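Pyridoxamine 5'-phosphate oxidase family protein (Corynebacterium diphtheriae NCTC 13129, PDB 3CP3) is of unknown function but belongs to the pyridoxamine 5'-phosphate oxidase family, whose members commonly form dimers and bind flavin, so it may do likewise. Local coordinates at the interface of chains A and B. Sequence-based numbering; all coordinates share one arbitrary frame. Chains: chain A/B, Uncharacterized protein.

Contact 1: the interface of chains A and B. Residues chain A 33, 42, 78, 80, 91, 93, 137; chain B 31, 41-42, 44.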
# COMPACT_ATOMS: atom_id res chain seq x y z
N VAL A 33 0.86 -6.54 -0.67
CA VAL A 33 2.26 -6.34 -0.53
C VAL A 33 2.92 -7.70 -0.54
O VAL A 33 2.60 -8.56 0.30
CB VAL A 33 2.60 -5.61 0.80
CG1 VAL A 33 4.08 -5.42 0.90
CG2 VAL A 33 1.86 -4.24 0.84
N ILE A 42 4.37 -3.90 -4.34
CA ILE A 42 3.04 -3.66 -3.95
C ILE A 42 2.22 -3.28 -5.19
O ILE A 42 2.70 -2.54 -6.07
CB ILE A 42 2.98 -2.53 -2.90
CG1 ILE A 42 1.54 -2.21 -2.53
CG2 ILE A 42 3.76 -1.30 -3.35
CD1 ILE A 42 1.52 -1.08 -1.43
N LEU A 78 0.82 -8.95 2.84
CA LEU A 78 -0.12 -8.10 3.51
C LEU A 78 -1.12 -7.67 2.49
O LEU A 78 -0.79 -7.60 1.30
CB LEU A 78 0.56 -6.78 3.98
CG LEU A 78 1.77 -6.80 4.84
CD1 LEU A 78 2.18 -5.32 5.07
CD2 LEU A 78 1.48 -7.57 6.17
N GLU A 80 -3.96 -4.42 2.09
CA GLU A 80 -4.30 -3.17 2.68
C GLU A 80 -5.37 -2.42 1.90
O GLU A 80 -5.37 -2.37 0.66
CB GLU A 80 -3.03 -2.26 2.87
CG GLU A 80 -3.26 -1.00 3.74
CD GLU A 80 -3.55 0.25 2.93
OE1 GLU A 80 -3.64 0.15 1.65
OE2 GLU A 80 -3.51 1.35 3.54
N SER A 91 -7.18 2.98 7.86
CA SER A 91 -6.62 1.92 7.04
C SER A 91 -6.86 0.60 7.72
O SER A 91 -6.93 0.57 8.95
CB SER A 91 -5.09 2.06 6.89
OG SER A 91 -4.49 2.04 8.17
N VAL A 93 -5.17 -3.32 7.58
CA VAL A 93 -4.08 -4.19 7.07
C VAL A 93 -4.41 -5.62 7.47
O VAL A 93 -4.58 -5.95 8.70
CB VAL A 93 -2.73 -3.76 7.65
CG1 VAL A 93 -1.53 -4.77 7.25
CG2 VAL A 93 -2.42 -2.37 7.26
N ARG A 137 -6.93 0.92 11.79
CA ARG A 137 -6.53 2.11 12.53
C ARG A 137 -7.28 3.29 11.96
O ARG A 137 -7.50 3.33 10.75
CB ARG A 137 -5.02 2.33 12.31
CG ARG A 137 -4.18 1.23 12.89
CD ARG A 137 -2.70 1.48 12.68
NE ARG A 137 -2.22 0.91 11.43
CZ ARG A 137 -0.96 0.50 11.25
NH1 ARG A 137 -0.08 0.59 12.23
NH2 ARG A 137 -0.60 -0.03 10.08
N ARG B 31 1.44 5.65 0.75
CA ARG B 31 1.58 4.57 1.72
C ARG B 31 3.02 4.20 1.86
O ARG B 31 3.72 3.95 0.87
CB ARG B 31 0.82 3.34 1.20
CG ARG B 31 -0.68 3.69 1.08
CD ARG B 31 -1.44 2.84 0.17
NE ARG B 31 -2.73 3.51 0.06
CZ ARG B 31 -3.02 4.31 -0.94
NH1 ARG B 31 -2.16 4.43 -1.99
NH2 ARG B 31 -4.20 4.90 -0.94
N ASP B 41 4.79 -3.83 7.57
CA ASP B 41 3.61 -3.03 7.85
C ASP B 41 3.51 -1.97 6.81
O ASP B 41 4.45 -1.77 6.02
CB ASP B 41 3.62 -2.44 9.28
CG ASP B 41 2.23 -1.91 9.73
OD1 ASP B 41 1.16 -2.28 9.17
OD2 ASP B 41 2.22 -1.07 10.65
N ILE B 42 2.37 -1.33 6.77
CA ILE B 42 2.11 -0.33 5.80
C ILE B 42 1.12 0.68 6.39
O ILE B 42 0.17 0.31 7.11
CB ILE B 42 1.52 -0.96 4.52
CG1 ILE B 42 1.16 0.11 3.51
CG2 ILE B 42 0.36 -1.89 4.83
CD1 ILE B 42 0.61 -0.57 2.20
N PRO B 44 -0.67 4.86 5.64
CA PRO B 44 -0.82 6.03 4.77
C PRO B 44 -0.24 7.26 5.46
O PRO B 44 -0.27 7.33 6.70
CB PRO B 44 -2.33 6.16 4.61
CG PRO B 44 -2.90 5.42 5.71
CD PRO B 44 -1.91 4.52 6.34
O HOH W 1 -2.10 1.06 8.48
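A:Arg137 and B:Asp41 meet tip to tip, guanidinium against carboxylate, with their planes only 24° apart. The grip is end-on. A:Arg137 NH1 donates to B:Asp41 OD2 at 3.2 Å, using that oxygen's syn lone pair. A:Arg137 NH2 is shared between B:Asp41 OD1 at 3.0 Å and B:Asp41 OD2 at 3.1 Å, both met on the syn side, with OD1 tilted from the guanidinium plane. The backbone N of B:Ile42 also donates to B:Asp41 OD1, at 2.8 Å and from above the carboxylate plane, which helps fix the carboxylate's rotation. B:Asp41 has its CG anti to the backbone N (chi1 -165°), sending the acid out to the arginine. A water joins A:Ser91 OG to the carbonyl O of B:Ile42; its approach to the arginine NH2 is very short and doubtful.

B:Ile42 is the apolar wedge beside this pair. The B:Ile42 side chain crosses A:Val93 obliquely, with B:Ile42 CG2 3.7 Å from A:Val93 CG2; the same methyl touches A:Leu78 CD1 and the aliphatic CB and CG of A:Glu80. With CG1 anti to the backbone N (chi1 176°), B:Ile42 CD1 runs on to meet A:Ile42 CD1 at 3.8 Å, the two twins tip to tip. Farther along, B:Arg31 NE and A:Glu80 OE1 form a loose salt bridge at 3.8 Å. The site pins strand 39-50 of chain B onto the sheet of chain A, combining a charged clamp with apolar packing.

Contact 2: the interface of chains A and B. Residues chain A 41-44, 66, 68; chain B 12, 137, 139.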
# COMPACT_ATOMS: atom_id res chain seq x y z
N ASP A 41 7.33 -5.56 -3.21
CA ASP A 41 6.54 -4.84 -4.20
C ASP A 41 5.14 -4.74 -3.70
O ASP A 41 4.78 -5.39 -2.70
CB ASP A 41 6.61 -5.49 -5.60
CG ASP A 41 6.11 -4.55 -6.74
OD1 ASP A 41 6.03 -3.30 -6.58
OD2 ASP A 41 5.73 -5.09 -7.79
N ILE A 42 4.37 -3.90 -4.34
CA ILE A 42 3.04 -3.66 -3.95
C ILE A 42 2.22 -3.28 -5.19
O ILE A 42 2.70 -2.54 -6.07
CB ILE A 42 2.98 -2.53 -2.90
CG1 ILE A 42 1.54 -2.21 -2.53
CG2 ILE A 42 3.76 -1.30 -3.35
CD1 ILE A 42 1.52 -1.08 -1.43
N PHE A 43 1.01 -3.81 -5.26
CA PHE A 43 0.16 -3.48 -6.38
C PHE A 43 -1.31 -3.56 -6.02
O PHE A 43 -1.71 -4.38 -5.22
CB PHE A 43 0.50 -4.36 -7.59
CG PHE A 43 0.51 -5.78 -7.30
CD1 PHE A 43 -0.66 -6.53 -7.40
CD2 PHE A 43 1.70 -6.40 -6.90
CE1 PHE A 43 -0.63 -7.89 -7.11
CE2 PHE A 43 1.74 -7.69 -6.61
CZ PHE A 43 0.60 -8.46 -6.71
N PRO A 44 -2.11 -2.70 -6.64
CA PRO A 44 -3.55 -2.65 -6.34
C PRO A 44 -4.27 -3.76 -7.08
O PRO A 44 -3.82 -4.16 -8.18
CB PRO A 44 -3.96 -1.28 -6.87
CG PRO A 44 -2.93 -0.90 -7.81
CD PRO A 44 -1.72 -1.71 -7.64
N THR A 66 1.39 -11.07 -16.77
CA THR A 66 1.61 -9.97 -15.82
C THR A 66 2.62 -10.28 -14.72
O THR A 66 3.31 -9.36 -14.25
CB THR A 66 0.29 -9.43 -15.17
OG1 THR A 66 -0.27 -10.40 -14.29
CG2 THR A 66 -0.72 -9.02 -16.24
N LEU A 68 2.72 -10.45 -11.69
CA LEU A 68 2.64 -9.66 -10.47
C LEU A 68 2.66 -10.52 -9.20
O LEU A 68 3.47 -10.25 -8.31
CB LEU A 68 1.40 -8.78 -10.47
CG LEU A 68 1.31 -7.65 -11.49
CD1 LEU A 68 -0.16 -7.29 -11.72
CD2 LEU A 68 2.11 -6.45 -11.03
N ILE B 12 -0.72 -4.29 -18.86
CA ILE B 12 0.16 -3.47 -18.02
C ILE B 12 1.06 -2.59 -18.89
O ILE B 12 1.87 -3.09 -19.69
CB ILE B 12 1.02 -4.31 -17.02
CG1 ILE B 12 0.12 -5.17 -16.13
CG2 ILE B 12 1.89 -3.39 -16.11
CD1 ILE B 12 0.90 -5.85 -15.02
N ARG B 137 3.00 2.13 -13.21
CA ARG B 137 2.30 1.17 -14.05
C ARG B 137 0.89 1.67 -14.25
O ARG B 137 0.32 2.24 -13.34
CB ARG B 137 2.25 -0.18 -13.31
CG ARG B 137 3.61 -0.78 -13.09
CD ARG B 137 3.52 -2.12 -12.38
NE ARG B 137 3.59 -1.97 -10.94
CZ ARG B 137 4.08 -2.91 -10.12
NH1 ARG B 137 4.54 -4.05 -10.62
NH2 ARG B 137 4.12 -2.71 -8.81
N PHE B 139 -2.75 -0.08 -15.51
CA PHE B 139 -3.45 -1.33 -15.71
C PHE B 139 -4.76 -1.08 -16.45
O PHE B 139 -5.56 -0.31 -15.97
CB PHE B 139 -3.77 -1.89 -14.32
CG PHE B 139 -2.62 -1.84 -13.33
CD1 PHE B 139 -1.85 -3.00 -13.08
CD2 PHE B 139 -2.34 -0.67 -12.60
CE1 PHE B 139 -0.80 -2.96 -12.14
CE2 PHE B 139 -1.29 -0.61 -11.68
CZ PHE B 139 -0.51 -1.79 -11.44
O HOH W 2 2.25 -1.18 -8.42
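B:Ile12 sets its CD1 against A:Leu68 and A:Thr66. B:Ile12 CD1 meets A:Leu68 CD1 tip to tip at 3.7 Å. The isoleucine crosses A:Thr66 at about a right angle, B:Ile12 CD1 touching A:Thr66 CB at 3.6 Å. The threonine CG2 is close by. The other branch of the leucine turns to the arginine, A:Leu68 CD2 lying 3.4 Å from B:Arg137 NH1, the two side chains sliding past each other in opposite directions. Behind it, A:Leu68 CB sits over one face of the A:Phe43 ring, 3.8 Å above the plane and toward the rim, so the aromatic ring backs the leucine from within chain A. On another flank, B:Phe139 brings its CZ to A:Pro44 CD at 4.0 Å, the two side chains crossing nearly perpendicular.

Outward from this apolar patch, B:Arg137 bends at chi3 (-91°), which turns its guanidinium toward the acid of A:Asp41. This is the twin of the other arginine-aspartate clamp; its straightest bond runs from NH2 to OD2, with 153° at the hydrogen. A:Leu68 thus packs against the same NH1 that helps hold the carboxylate. At the rim a water hydrogen-bonds the carbonyl O of A:Ile42 at 2.8 Å. In the fold, strands 12-15 and 133-139 of chain B supply one wall, while strand 39-50 of chain A and the loop carrying A:Thr66 and A:Leu68 supply the other.

Contact 3: the interface of chains A and B. Residues chain A 33, 35, 40, 76, 78; chain B 33, 38, 40.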
# COMPACT_ATOMS: atom_id res chain seq x y z
N VAL A 33 0.86 -6.54 -0.67
CA VAL A 33 2.26 -6.34 -0.53
C VAL A 33 2.92 -7.70 -0.54
O VAL A 33 2.60 -8.56 0.30
CB VAL A 33 2.60 -5.61 0.80
CG1 VAL A 33 4.08 -5.42 0.90
CG2 VAL A 33 1.86 -4.24 0.84
N HIS A 35 6.69 -10.07 -1.26
CA HIS A 35 8.11 -10.07 -1.13
C HIS A 35 8.75 -11.33 -1.52
O HIS A 35 8.19 -12.41 -1.29
CB HIS A 35 8.59 -9.66 0.27
CG HIS A 35 8.30 -10.64 1.36
ND1 HIS A 35 7.02 -10.83 1.87
CD2 HIS A 35 9.11 -11.39 2.13
CE1 HIS A 35 7.07 -11.69 2.86
NE2 HIS A 35 8.32 -12.07 3.02
N LEU A 40 10.71 -6.02 -2.00
CA LEU A 40 9.26 -5.87 -1.78
C LEU A 40 8.61 -5.29 -3.02
O LEU A 40 9.26 -4.54 -3.77
CB LEU A 40 8.99 -4.91 -0.60
CG LEU A 40 9.57 -5.28 0.79
CD1 LEU A 40 9.14 -4.25 1.87
CD2 LEU A 40 9.14 -6.67 1.24
N ASP A 76 3.49 -15.41 2.07
CA ASP A 76 3.20 -14.48 3.16
C ASP A 76 3.11 -13.05 2.59
O ASP A 76 4.04 -12.55 1.93
CB ASP A 76 4.35 -14.57 4.23
CG ASP A 76 4.16 -13.64 5.42
OD1 ASP A 76 3.03 -13.47 5.95
OD2 ASP A 76 5.19 -13.10 5.88
N LEU A 78 0.82 -8.95 2.84
CA LEU A 78 -0.12 -8.10 3.51
C LEU A 78 -1.12 -7.67 2.49
O LEU A 78 -0.79 -7.60 1.30
CB LEU A 78 0.56 -6.78 3.98
CG LEU A 78 1.77 -6.80 4.84
CD1 LEU A 78 2.18 -5.32 5.07
CD2 LEU A 78 1.48 -7.57 6.17
N VAL B 33 5.71 1.45 3.04
CA VAL B 33 5.81 0.08 3.43
C VAL B 33 7.13 -0.09 4.15
O VAL B 33 8.20 0.19 3.58
CB VAL B 33 5.76 -0.87 2.21
CG1 VAL B 33 5.87 -2.29 2.68
CG2 VAL B 33 4.44 -0.64 1.43
N ASP B 38 11.24 -9.86 8.38
CA ASP B 38 10.06 -10.32 7.62
C ASP B 38 8.69 -9.82 8.08
O ASP B 38 7.67 -10.08 7.40
CB ASP B 38 10.02 -11.85 7.57
CG ASP B 38 11.07 -12.42 6.64
OD1 ASP B 38 10.66 -13.05 5.63
OD2 ASP B 38 12.28 -12.23 6.93
N LEU B 40 6.23 -7.11 8.10
CA LEU B 40 5.96 -5.93 7.26
C LEU B 40 4.82 -5.13 7.85
O LEU B 40 3.94 -5.70 8.52
CB LEU B 40 5.56 -6.36 5.83
CG LEU B 40 6.55 -7.21 5.01
CD1 LEU B 40 6.01 -7.50 3.58
CD2 LEU B 40 7.92 -6.55 4.90
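B:Leu40 lies against A:Leu78, A:Val33 and A:Leu40, and its CB and both methyls all make contacts. B:Leu40 CB rests on A:Leu78 CD1 at 3.6 Å, the two side chains crossing at a slant. B:Leu40 CD1 reaches A:Val33 CG1 at 3.9 Å and also touches the ND1 side of the A:His35 ring. B:Leu40 CD2 meets A:Leu40 CD2 of its twin at 3.9 Å, the leucines sliding past each other in opposite directions. Beside these leucines A:Val33 and B:Val33 point at each other, CG1 to CG1 at 4.0 Å, and A:Leu40 CD1 closes the ring of methyls on B:Val33. Both valines hold CG1 anti to the backbone N (chi1 -180°), the setting that turns this methyl to its twin.

Farther out the contact becomes polar but loose. A:His35 NE2 stands 3.6 Å from B:Asp38 OD1, too far for a hydrogen bond, and ring and carboxylate are turned 73° apart. Within chain A, A:Asp76 OD2 lies in the plane of the histidine ring at its edge, nearest CE1. A:Asp76 OD2 is also 5.5 Å from B:Asp38 OD1, so two like charges may flank the imidazole and could favour its protonated form. The leucines and valines form an apolar seam between the two copies, with a histidine and acids at its margin; the seam probably serves to hold the dimer together by close packing.

All three patches belong to one two-fold interface, and strand 39-50 contributes to each. Contact 1 and contact 3 are neighbours, their C-alpha centres about 9 Å apart, and share A:Val33 and A:Leu78. The C-alpha centre of contact 2 is about 15 Å from that of contact 1 and about 14 Å from that of contact 3; contact 2 shares A:Ile42 with contact 1 and holds the symmetry copy of its arginine-aspartate clamp. The two-fold axis passes through the apolar seam of contact 3, where twin residues meet, and relates the clamps. Such continuous, symmetric packing is consistent with a dimer, the usual form in this family.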